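PDB 3K9D: aldehyde dehydrogenase from Listeria monocytogenes, which probably oxidises aldehydes with NAD or NADP as electron acceptor. Local coordinates for residues Ala284-Met298 and Ala334-Ile346. Numbering follows the deposited sequence.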
loop_
_atom_site.group_PDB
_atom_site.type_symbol
_atom_site.label_atom_id
_atom_site.label_comp_id
_atom_site.label_asym_id
_atom_site.label_seq_id
_atom_site.Cartn_x
_atom_site.Cartn_y
_atom_site.Cartn_z
ATOM N N ALA A 284 -38.441 -5.101 -17.961
ATOM C CA ALA A 284 -37.423 -5.003 -16.918
ATOM C C ALA A 284 -37.184 -6.358 -16.258
ATOM O O ALA A 284 -36.048 -6.712 -15.984
ATOM C CB ALA A 284 -37.823 -3.975 -15.879
ATOM N N VAL A 285 -38.258 -7.102 -16.012
ATOM C CA VAL A 285 -38.163 -8.466 -15.476
ATOM C C VAL A 285 -37.490 -9.421 -16.468
ATOM O O VAL A 285 -36.649 -10.242 -16.076
ATOM C CB VAL A 285 -39.551 -9.011 -15.055
ATOM C CG1 VAL A 285 -39.502 -10.513 -14.799
ATOM C CG2 VAL A 285 -40.043 -8.298 -13.812
ATOM N N GLN A 286 -37.848 -9.301 -17.748
ATOM C CA GLN A 286 -37.269 -10.130 -18.802
ATOM C C GLN A 286 -35.770 -9.926 -18.932
ATOM O O GLN A 286 -35.025 -10.889 -18.986
ATOM C CB GLN A 286 -37.943 -9.864 -20.149
ATOM C CG GLN A 286 -37.668 -10.940 -21.194
ATOM C CD GLN A 286 -38.652 -10.905 -22.353
ATOM O OE1 GLN A 286 -38.466 -11.594 -23.362
ATOM N NE2 GLN A 286 -39.707 -10.106 -22.212
ATOM N N LEU A 287 -35.341 -8.661 -18.971
ATOM C CA LEU A 287 -33.922 -8.318 -19.061
ATOM C C LEU A 287 -33.178 -8.719 -17.780
ATOM O O LEU A 287 -32.037 -9.168 -17.843
ATOM C CB LEU A 287 -33.745 -6.819 -19.378
ATOM C CG LEU A 287 -32.329 -6.261 -19.537
ATOM C CD1 LEU A 287 -31.589 -6.923 -20.680
ATOM C CD2 LEU A 287 -32.312 -4.756 -19.681
ATOM N N GLY A 288 -33.840 -8.587 -16.631
ATOM C CA GLY A 288 -33.267 -9.009 -15.348
ATOM C C GLY A 288 -32.944 -10.497 -15.268
ATOM O O GLY A 288 -31.886 -10.889 -14.761
ATOM N N LYS A 289 -33.860 -11.326 -15.770
ATOM C CA LYS A 289 -33.639 -12.776 -15.884
ATOM C C LYS A 289 -32.451 -13.104 -16.797
ATOM O O LYS A 289 -31.639 -13.976 -16.479
ATOM C CB LYS A 289 -34.911 -13.479 -16.377
ATOM C CG LYS A 289 -36.053 -13.491 -15.358
ATOM C CD LYS A 289 -37.285 -14.200 -15.905
ATOM C CE LYS A 289 -38.403 -14.212 -14.886
ATOM N NZ LYS A 289 -39.720 -14.565 -15.497
ATOM N N PHE A 290 -32.327 -12.380 -17.908
ATOM C CA PHE A 290 -31.187 -12.559 -18.828
ATOM C C PHE A 290 -29.819 -12.108 -18.268
ATOM O O PHE A 290 -28.807 -12.804 -18.439
ATOM C CB PHE A 290 -31.459 -11.873 -20.172
ATOM C CG PHE A 290 -30.351 -12.048 -21.163
ATOM C CD1 PHE A 290 -30.203 -13.253 -21.853
ATOM C CD2 PHE A 290 -29.437 -11.024 -21.392
ATOM C CE1 PHE A 290 -29.153 -13.439 -22.765
ATOM C CE2 PHE A 290 -28.395 -11.192 -22.304
ATOM C CZ PHE A 290 -28.248 -12.408 -22.984
ATOM N N ILE A 291 -29.802 -10.935 -17.631
ATOM C CA ILE A 291 -28.608 -10.340 -17.029
ATOM C C ILE A 291 -28.012 -11.190 -15.880
ATOM O O ILE A 291 -26.783 -11.380 -15.807
ATOM C CB ILE A 291 -28.912 -8.906 -16.488
ATOM C CG1 ILE A 291 -29.034 -7.874 -17.608
ATOM C CG2 ILE A 291 -27.823 -8.423 -15.560
ATOM C CD1 ILE A 291 -29.420 -6.483 -17.073
ATOM N N LEU A 292 -28.873 -11.693 -14.992
ATOM C CA LEU A 292 -28.410 -12.453 -13.832
ATOM C C LEU A 292 -28.357 -13.958 -14.113
ATOM O O LEU A 292 -29.390 -14.584 -14.362
ATOM C CB LEU A 292 -29.264 -12.158 -12.596
ATOM C CG LEU A 292 -28.846 -12.861 -11.290
ATOM C CD1 LEU A 292 -27.511 -12.343 -10.763
ATOM C CD2 LEU A 292 -29.920 -12.761 -10.221
ATOM N N ARG A 293 -27.141 -14.506 -14.076
ATOM C CA ARG A 293 -26.864 -15.932 -14.263
ATOM C C ARG A 293 -27.264 -16.739 -13.013
ATOM O O ARG A 293 -27.318 -16.175 -11.909
ATOM C CB ARG A 293 -25.370 -16.133 -14.607
ATOM C CG ARG A 293 -25.114 -16.537 -16.059
ATOM C CD ARG A 293 -24.008 -15.730 -16.723
ATOM N NE ARG A 293 -22.721 -16.419 -16.814
ATOM C CZ ARG A 293 -21.577 -15.934 -16.333
ATOM N NH1 ARG A 293 -20.450 -16.610 -16.463
ATOM N NH2 ARG A 293 -21.555 -14.759 -15.726
ATOM N N PRO A 294 -27.575 -18.048 -13.182
ATOM C CA PRO A 294 -27.944 -18.915 -12.049
ATOM C C PRO A 294 -26.837 -19.161 -11.011
ATOM O O PRO A 294 -27.146 -19.525 -9.873
ATOM C CB PRO A 294 -28.328 -20.239 -12.726
ATOM C CG PRO A 294 -28.620 -19.879 -14.137
ATOM C CD PRO A 294 -27.662 -18.786 -14.457
ATOM N N ASN A 295 -25.573 -18.970 -11.391
ATOM C CA ASN A 295 -24.470 -19.064 -10.421
ATOM C C ASN A 295 -24.291 -17.794 -9.577
ATOM O O ASN A 295 -23.501 -17.771 -8.628
ATOM C CB ASN A 295 -23.149 -19.513 -11.085
ATOM C CG ASN A 295 -22.435 -18.389 -11.836
ATOM O OD1 ASN A 295 -23.061 -17.476 -12.372
ATOM N ND2 ASN A 295 -21.107 -18.470 -11.886
ATOM N N GLY A 296 -25.036 -16.747 -9.934
ATOM C CA GLY A 296 -25.039 -15.500 -9.182
ATOM C C GLY A 296 -24.257 -14.390 -9.849
ATOM O O GLY A 296 -24.332 -13.231 -9.430
ATOM N N SER A 297 -23.499 -14.738 -10.884
ATOM C CA SER A 297 -22.736 -13.751 -11.629
ATOM C C SER A 297 -23.616 -12.996 -12.638
ATOM O O SER A 297 -24.754 -13.390 -12.931
ATOM C CB SER A 297 -21.556 -14.410 -12.339
ATOM O OG SER A 297 -22.023 -15.334 -13.305
ATOM N N MET A 298 -23.081 -11.896 -13.147
ATOM C CA MET A 298 -23.753 -11.113 -14.169
ATOM C C MET A 298 -23.275 -11.638 -15.526
ATOM O O MET A 298 -22.119 -12.046 -15.660
ATOM C CB MET A 298 -23.431 -9.625 -13.995
ATOM C CG MET A 298 -23.713 -9.063 -12.578
ATOM S SD MET A 298 -25.442 -8.699 -12.202
ATOM C CE MET A 298 -25.611 -7.159 -13.110
ATOM N N ALA A 334 -27.936 -9.122 -3.943
ATOM C CA ALA A 334 -27.237 -10.003 -4.897
ATOM C C ALA A 334 -28.186 -10.599 -5.948
ATOM O O ALA A 334 -27.796 -10.812 -7.100
ATOM C CB ALA A 334 -26.491 -11.112 -4.154
ATOM N N LYS A 335 -29.431 -10.827 -5.523
ATOM C CA LYS A 335 -30.523 -11.378 -6.336
ATOM C C LYS A 335 -31.241 -10.297 -7.159
ATOM O O LYS A 335 -32.250 -10.581 -7.820
ATOM C CB LYS A 335 -31.576 -12.049 -5.437
ATOM C CG LYS A 335 -31.084 -12.742 -4.157
ATOM C CD LYS A 335 -31.303 -11.872 -2.911
ATOM C CE LYS A 335 -29.984 -11.473 -2.245
ATOM N NZ LYS A 335 -29.302 -12.641 -1.596
ATOM N N ILE A 336 -30.743 -9.064 -7.089
ATOM C CA ILE A 336 -31.327 -7.916 -7.799
ATOM C C ILE A 336 -30.290 -7.362 -8.806
ATOM O O ILE A 336 -29.454 -6.525 -8.457
ATOM C CB ILE A 336 -31.877 -6.843 -6.800
ATOM C CG1 ILE A 336 -33.230 -7.278 -6.215
ATOM C CG2 ILE A 336 -32.134 -5.519 -7.477
ATOM C CD1 ILE A 336 -33.174 -8.133 -4.973
ATOM N N PRO A 337 -30.321 -7.866 -10.057
ATOM C CA PRO A 337 -29.344 -7.494 -11.102
ATOM C C PRO A 337 -29.179 -5.982 -11.396
ATOM O O PRO A 337 -28.065 -5.544 -11.686
ATOM C CB PRO A 337 -29.856 -8.239 -12.344
ATOM C CG PRO A 337 -31.279 -8.565 -12.051
ATOM C CD PRO A 337 -31.284 -8.857 -10.570
ATOM N N TYR A 338 -30.249 -5.196 -11.294
ATOM C CA TYR A 338 -30.152 -3.734 -11.533
ATOM C C TYR A 338 -29.388 -2.951 -10.460
ATOM O O TYR A 338 -28.861 -1.858 -10.729
ATOM C CB TYR A 338 -31.537 -3.114 -11.767
ATOM C CG TYR A 338 -32.182 -3.640 -13.018
ATOM C CD1 TYR A 338 -31.554 -3.491 -14.258
ATOM C CD2 TYR A 338 -33.403 -4.309 -12.969
ATOM C CE1 TYR A 338 -32.134 -3.992 -15.419
ATOM C CE2 TYR A 338 -33.980 -4.823 -14.125
ATOM C CZ TYR A 338 -33.342 -4.650 -15.346
ATOM O OH TYR A 338 -33.910 -5.145 -16.503
ATOM N N SER A 339 -29.312 -3.520 -9.256
ATOM C CA SER A 339 -28.565 -2.927 -8.150
ATOM C C SER A 339 -27.072 -3.249 -8.209
ATOM O O SER A 339 -26.329 -2.923 -7.281
ATOM C CB SER A 339 -29.142 -3.387 -6.804
ATOM O OG SER A 339 -28.809 -4.748 -6.533
ATOM N N ARG A 340 -26.637 -3.866 -9.309
ATOM C CA ARG A 340 -25.263 -4.353 -9.473
ATOM C C ARG A 340 -24.600 -3.840 -10.760
ATOM O O ARG A 340 -25.241 -3.185 -11.594
ATOM C CB ARG A 340 -25.242 -5.889 -9.426
ATOM C CG ARG A 340 -25.864 -6.492 -8.141
ATOM C CD ARG A 340 -25.830 -8.009 -8.131
ATOM N NE ARG A 340 -24.514 -8.531 -8.506
ATOM C CZ ARG A 340 -24.247 -9.822 -8.702
ATOM N NH1 ARG A 340 -23.019 -10.208 -9.036
ATOM N NH2 ARG A 340 -25.201 -10.731 -8.563
ATOM N N GLU A 341 -23.312 -4.130 -10.914
ATOM C CA GLU A 341 -22.522 -3.557 -11.990
ATOM C C GLU A 341 -22.910 -4.170 -13.337
ATOM O O GLU A 341 -22.809 -5.381 -13.541
ATOM C CB GLU A 341 -21.031 -3.704 -11.692
ATOM C CG GLU A 341 -20.102 -3.235 -12.803
ATOM C CD GLU A 341 -18.705 -3.772 -12.613
ATOM O OE1 GLU A 341 -18.521 -5.009 -12.695
ATOM O OE2 GLU A 341 -17.793 -2.965 -12.370
ATOM N N LYS A 342 -23.435 -3.323 -14.219
ATOM C CA LYS A 342 -23.805 -3.713 -15.567
ATOM C C LYS A 342 -22.925 -2.879 -16.467
ATOM O O LYS A 342 -23.123 -1.670 -16.597
ATOM C CB LYS A 342 -25.278 -3.386 -15.853
ATOM C CG LYS A 342 -26.251 -3.841 -14.787
ATOM C CD LYS A 342 -27.600 -3.139 -14.865
ATOM C CE LYS A 342 -27.560 -1.668 -14.470
ATOM N NZ LYS A 342 -27.233 -1.333 -13.046
ATOM N N LEU A 343 -21.926 -3.512 -17.058
ATOM C CA LEU A 343 -20.958 -2.789 -17.872
ATOM C C LEU A 343 -21.497 -2.678 -19.289
ATOM O O LEU A 343 -20.955 -3.264 -20.215
ATOM C CB LEU A 343 -19.602 -3.497 -17.853
ATOM C CG LEU A 343 -18.736 -3.384 -16.598
ATOM C CD1 LEU A 343 -17.445 -4.177 -16.783
ATOM C CD2 LEU A 343 -18.424 -1.923 -16.252
ATOM N N ALA A 344 -22.567 -1.897 -19.425
ATOM C CA ALA A 344 -23.435 -1.883 -20.597
ATOM C C ALA A 344 -24.363 -0.681 -20.461
ATOM O O ALA A 344 -24.606 -0.231 -19.333
ATOM C CB ALA A 344 -24.262 -3.183 -20.644
ATOM N N PRO A 345 -24.918 -0.170 -21.590
ATOM C CA PRO A 345 -25.852 0.972 -21.552
ATOM C C PRO A 345 -27.209 0.620 -20.902
ATOM O O PRO A 345 -28.286 0.740 -21.519
ATOM C CB PRO A 345 -26.003 1.354 -23.039
ATOM C CG PRO A 345 -25.793 0.053 -23.771
ATOM C CD PRO A 345 -24.694 -0.639 -22.976
ATOM N N ILE A 346 -27.138 0.165 -19.651
ATOM C CA ILE A 346 -28.307 -0.201 -18.866
ATOM C C ILE A 346 -28.235 0.520 -17.516
ATOM O O ILE A 346 -27.206 0.465 -16.833
ATOM C CB ILE A 346 -28.400 -1.749 -18.605
ATOM C CG1 ILE A 346 -28.253 -2.542 -19.902
ATOM C CG2 ILE A 346 -29.728 -2.102 -17.866
ATOM C CD1 ILE A 346 -28.130 -4.060 -19.720
#
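Tyr-338 and Arg-340 carry the polar links, each donating a hydrogen bond to a main-chain carbonyl of 284-298. The phenol OH of Tyr-338 donates to Ala-284 O at 2.7 Å, in the carbonyl plane and on a lone pair; the same oxygen accepts the helical bond from Gly-288 N, so a long side chain ending in a hydroxyl can join the helix while that bond is kept. Arg-340 NH2 forms a hydrogen bond with Gly-296 O at 2.8 Å (162° at the hydrogen), in the guanidinium plane, and another with Ala-334 O, tying the type I turn 293-296 to the loop that carries the arginine. A guanidinium suits this place because its several N-H groups serve both carbonyls while NE forms a salt bridge with Glu-369.

Helix 281-291 flanks a parallel sheet, and 334-346 lies in the loop joining its neighbouring strands 324-328 and 346-352, consistent with the alpha/beta catalytic domain of aldehyde dehydrogenases.

Apolar groups fill the interface between them. Compact Pro-337 sets CB against Ile-291 CG2 (3.8 Å) and Leu-292 CB, while its CG approaches Gly-288 O at 3.6 Å. Ile-291 CD1 meets Ile-346 CD1 tip to tip at 3.8 Å. Bent at chi2 (-78°) and chi3, flexible Met-298 lays SD over one guanidinium face of Arg-340, 3.8 Å above its plane, and brings CE to Lys-342 CG.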